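Conserved hypothetical protein (Enterococcus faecalis, PDB 1Z6M) is of unknown function but has a thioredoxin-like fold and carries a CxxC pair at a helix start, consistent with a role in thiol-disulfide chemistry. Local coordinates at residues His83-Tyr88 with Thr118-Asn123. Sequence-based numbering, arbitrary orientation.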
ATOM      1  N   HIS A  83      -8.857   4.286   3.156  1.00 11.11           N
ATOM      2  CA  HIS A  83      -8.506   2.894   3.417  1.00 11.25           C
ATOM      3  C   HIS A  83      -9.698   2.071   3.871  1.00 11.69           C
ATOM      4  O   HIS A  83      -9.711   0.851   3.707  1.00 12.63           O
ATOM      5  CB  HIS A  83      -7.446   2.809   4.501  1.00 10.90           C
ATOM      6  CG  HIS A  83      -6.113   3.342   4.089  1.00 10.48           C
ATOM      7  ND1 HIS A  83      -5.093   3.534   4.990  1.00  9.92           N
ATOM      8  CD2 HIS A  83      -5.626   3.702   2.879  1.00  9.36           C
ATOM      9  CE1 HIS A  83      -4.028   3.983   4.350  1.00 10.20           C
ATOM     10  NE2 HIS A  83      -4.327   4.103   3.069  1.00 10.57           N
ATOM     11  N   HIS A  84     -10.695   2.732   4.451  1.00 12.22           N
ATOM     12  CA  HIS A  84     -11.834   2.022   5.019  1.00 13.24           C
ATOM     13  C   HIS A  84     -12.943   1.766   4.005  1.00 13.56           C
ATOM     14  O   HIS A  84     -13.974   1.195   4.364  1.00 14.40           O
ATOM     15  CB  HIS A  84     -12.349   2.767   6.255  1.00 13.32           C
ATOM     16  CG  HIS A  84     -11.268   3.082   7.236  1.00 13.38           C
ATOM     17  ND1 HIS A  84     -11.322   4.170   8.078  1.00 13.57           N
ATOM     18  CD2 HIS A  84     -10.079   2.476   7.480  1.00 13.28           C
ATOM     19  CE1 HIS A  84     -10.221   4.210   8.810  1.00 14.08           C
ATOM     20  NE2 HIS A  84      -9.447   3.199   8.460  1.00 13.85           N
ATOM     21  N   TYR A  85     -12.712   2.177   2.751  1.00 14.27           N
ATOM     22  CA  TYR A  85     -13.634   1.952   1.637  1.00 14.85           C
ATOM     23  C   TYR A  85     -13.128   0.857   0.697  1.00 15.43           C
ATOM     24  O   TYR A  85     -13.652   0.671  -0.402  1.00 17.21           O
ATOM     25  CB  TYR A  85     -13.898   3.269   0.872  1.00 14.52           C
ATOM     26  CG  TYR A  85     -14.772   4.217   1.654  1.00 14.87           C
ATOM     27  CD1 TYR A  85     -14.248   5.032   2.656  1.00 14.81           C
ATOM     28  CD2 TYR A  85     -16.141   4.278   1.405  1.00 14.36           C
ATOM     29  CE1 TYR A  85     -15.062   5.886   3.395  1.00 15.53           C
ATOM     30  CE2 TYR A  85     -16.962   5.122   2.133  1.00 14.82           C
ATOM     31  CZ  TYR A  85     -16.417   5.922   3.130  1.00 14.64           C
ATOM     32  OH  TYR A  85     -17.227   6.762   3.862  1.00 16.52           O
ATOM     33  N   ILE A  86     -12.104   0.131   1.145  1.00 15.56           N
ATOM     34  CA  ILE A  86     -11.491  -0.921   0.363  1.00 15.69           C
ATOM     35  C   ILE A  86     -12.208  -2.235   0.604  1.00 16.79           C
ATOM     36  O   ILE A  86     -12.365  -2.676   1.748  1.00 17.18           O
ATOM     37  CB  ILE A  86      -9.966  -1.011   0.660  1.00 15.84           C
ATOM     38  CG1 ILE A  86      -9.253   0.212   0.062  1.00 16.01           C
ATOM     39  CG2 ILE A  86      -9.369  -2.328   0.155  1.00 17.02           C
ATOM     40  CD1 ILE A  86      -9.187   0.243  -1.466  1.00 15.92           C
ATOM     41  N   ASP A  87     -12.648  -2.841  -0.497  1.00 17.23           N
ATOM     42  CA  ASP A  87     -13.384  -4.089  -0.463  1.00 18.38           C
ATOM     43  C   ASP A  87     -12.418  -5.256  -0.511  1.00 18.12           C
ATOM     44  O   ASP A  87     -12.016  -5.695  -1.586  1.00 18.42           O
ATOM     45  CB  ASP A  87     -14.355  -4.165  -1.641  1.00 18.89           C
ATOM     46  CG  ASP A  87     -15.239  -5.402  -1.591  1.00 21.13           C
ATOM     47  OD1 ASP A  87     -15.069  -6.231  -0.663  1.00 20.56           O
ATOM     48  OD2 ASP A  87     -16.099  -5.551  -2.485  1.00 22.93           O
ATOM     49  N   TYR A  88     -12.050  -5.762   0.663  1.00 18.41           N
ATOM     50  CA  TYR A  88     -11.085  -6.851   0.748  1.00 18.47           C
ATOM     51  C   TYR A  88     -11.585  -8.172   0.167  1.00 19.27           C
ATOM     52  O   TYR A  88     -10.782  -9.060  -0.112  1.00 20.46           O
ATOM     53  CB  TYR A  88     -10.565  -7.039   2.182  1.00 17.87           C
ATOM     54  CG  TYR A  88      -9.617  -5.940   2.600  1.00 15.63           C
ATOM     55  CD1 TYR A  88     -10.086  -4.814   3.278  1.00 16.08           C
ATOM     56  CD2 TYR A  88      -8.261  -6.010   2.292  1.00 15.29           C
ATOM     57  CE1 TYR A  88      -9.221  -3.793   3.656  1.00 14.35           C
ATOM     58  CE2 TYR A  88      -7.385  -4.995   2.662  1.00 14.66           C
ATOM     59  CZ  TYR A  88      -7.871  -3.883   3.334  1.00 14.07           C
ATOM     60  OH  TYR A  88      -7.000  -2.882   3.705  1.00 13.04           O
ATOM     61  N   THR A 118     -17.517  11.502   2.128  1.00 13.92           N
ATOM     62  CA  THR A 118     -18.523  11.882   1.148  1.00 14.80           C
ATOM     63  C   THR A 118     -17.974  11.702  -0.265  1.00 14.05           C
ATOM     64  O   THR A 118     -18.670  11.199  -1.136  1.00 14.60           O
ATOM     65  CB  THR A 118     -18.984  13.332   1.403  1.00 15.01           C
ATOM     66  OG1 THR A 118     -19.591  13.394   2.701  1.00 17.15           O
ATOM     67  CG2 THR A 118     -20.001  13.797   0.357  1.00 16.99           C
ATOM     68  N   TYR A 119     -16.724  12.093  -0.473  1.00 13.68           N
ATOM     69  CA  TYR A 119     -16.078  11.922  -1.775  1.00 13.03           C
ATOM     70  C   TYR A 119     -15.962  10.439  -2.142  1.00 13.35           C
ATOM     71  O   TYR A 119     -16.233  10.049  -3.284  1.00 13.27           O
ATOM     72  CB  TYR A 119     -14.699  12.581  -1.773  1.00 13.39           C
ATOM     73  CG  TYR A 119     -14.047  12.658  -3.138  1.00 12.34           C
ATOM     74  CD1 TYR A 119     -14.100  13.830  -3.890  1.00 13.15           C
ATOM     75  CD2 TYR A 119     -13.375  11.557  -3.679  1.00 13.69           C
ATOM     76  CE1 TYR A 119     -13.490  13.906  -5.137  1.00 13.62           C
ATOM     77  CE2 TYR A 119     -12.771  11.620  -4.922  1.00 14.65           C
ATOM     78  CZ  TYR A 119     -12.833  12.794  -5.647  1.00 14.06           C
ATOM     79  OH  TYR A 119     -12.232  12.835  -6.885  1.00 14.76           O
ATOM     80  N   ALA A 120     -15.568   9.608  -1.185  1.00 13.12           N
ATOM     81  CA  ALA A 120     -15.485   8.166  -1.444  1.00 13.63           C
ATOM     82  C   ALA A 120     -16.836   7.616  -1.893  1.00 13.91           C
ATOM     83  O   ALA A 120     -16.912   6.817  -2.828  1.00 13.83           O
ATOM     84  CB  ALA A 120     -14.965   7.409  -0.224  1.00 13.45           C
ATOM     85  N   GLU A 121     -17.894   8.080  -1.241  1.00 14.28           N
ATOM     86  CA  GLU A 121     -19.243   7.596  -1.492  1.00 15.32           C
ATOM     87  C   GLU A 121     -19.830   8.165  -2.774  1.00 15.79           C
ATOM     88  O   GLU A 121     -20.327   7.412  -3.620  1.00 17.43           O
ATOM     89  CB  GLU A 121     -20.136   7.911  -0.287  1.00 15.20           C
ATOM     90  CG  GLU A 121     -19.745   7.078   0.927  1.00 16.03           C
ATOM     91  CD  GLU A 121     -20.186   7.658   2.260  1.00 17.04           C
ATOM     92  OE1 GLU A 121     -20.942   8.655   2.297  1.00 20.33           O
ATOM     93  OE2 GLU A 121     -19.771   7.090   3.290  1.00 17.58           O
ATOM     94  N   LYS A 122     -19.769   9.484  -2.925  1.00 15.84           N
ATOM     95  CA  LYS A 122     -20.464  10.167  -4.022  1.00 16.56           C
ATOM     96  C   LYS A 122     -19.629  10.301  -5.291  1.00 16.68           C
ATOM     97  O   LYS A 122     -20.169  10.234  -6.399  1.00 18.05           O
ATOM     98  CB  LYS A 122     -20.940  11.545  -3.569  1.00 16.87           C
ATOM     99  CG  LYS A 122     -22.011  11.490  -2.495  1.00 18.67           C
ATOM    100  CD  LYS A 122     -22.626  12.846  -2.237  1.00 20.79           C
ATOM    101  CE  LYS A 122     -23.729  12.744  -1.195  1.00 21.38           C
ATOM    102  NZ  LYS A 122     -24.468  14.026  -1.026  1.00 24.06           N
ATOM    103  N   ASN A 123     -18.330  10.532  -5.127  1.00 15.85           N
ATOM    104  CA  ASN A 123     -17.436  10.724  -6.273  1.00 15.89           C
ATOM    105  C   ASN A 123     -16.773   9.440  -6.747  1.00 15.53           C
ATOM    106  O   ASN A 123     -16.500   9.291  -7.935  1.00 16.48           O
ATOM    107  CB  ASN A 123     -16.383  11.801  -5.983  1.00 15.56           C
ATOM    108  CG  ASN A 123     -16.992  13.178  -5.734  1.00 16.72           C
ATOM    109  OD1 ASN A 123     -16.897  14.082  -6.572  1.00 18.78           O
ATOM    110  ND2 ASN A 123     -17.617  13.344  -4.580  1.00 16.71           N
TER
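Tyr-85 lays its ring flat against Ala-120 and points its hydroxyl at the carboxylate of Glu-121, so a single aromatic side chain links the loop that follows helix 77-83 to helix 113-123. The methyl of Ala-120 sits almost exactly over the middle of the ring: CB lies 3.6 Å from the centroid of the Tyr-85 ring and only 6° off its normal, a well-centred CH-pi contact. Because the methyl is so central, the ring carbons nearest to and farthest from the backbone are about equally close to it, Tyr-85 CG being 3.7 Å and CZ 3.9 Å from Ala-120 CB.

Glu-121 comes to a different part of the same ring. Its CG packs beside one flank, 3.6 Å from Tyr-85 CE2, and the chain then runs on extended (chi2 158°), carrying the carboxylate to the phenol end. There Tyr-85 OH donates a short hydrogen bond of 2.6 Å to Glu-121 OE2. The acceptor oxygen lies at the ring edge, in the ring plane, yet the hydroxyl meets it from above the carboxylate, 44° out of that group's plane.

In Tyr-85, CG is anti to the carbonyl carbon, which with CB already directed toward the helix carries the ring over Ala-120. The side chain of Tyr-85 also touches Glu-128 in the loop beyond the helix, and a backbone hydrogen bond joins His-84 to Gln-129. The contact thus ties two pieces of the helical region inserted between strands 62-68 and 152-155 of the thioredoxin-like fold. Chemically, an apolar ring face packs on a buried methyl while the hydroxyl, at the ring edge, reaches the carboxylate of an exposed glutamate; the hydrogen bond, probably strengthened by the negative charge of Glu-121, probably also limits rotation and tilt of the ring.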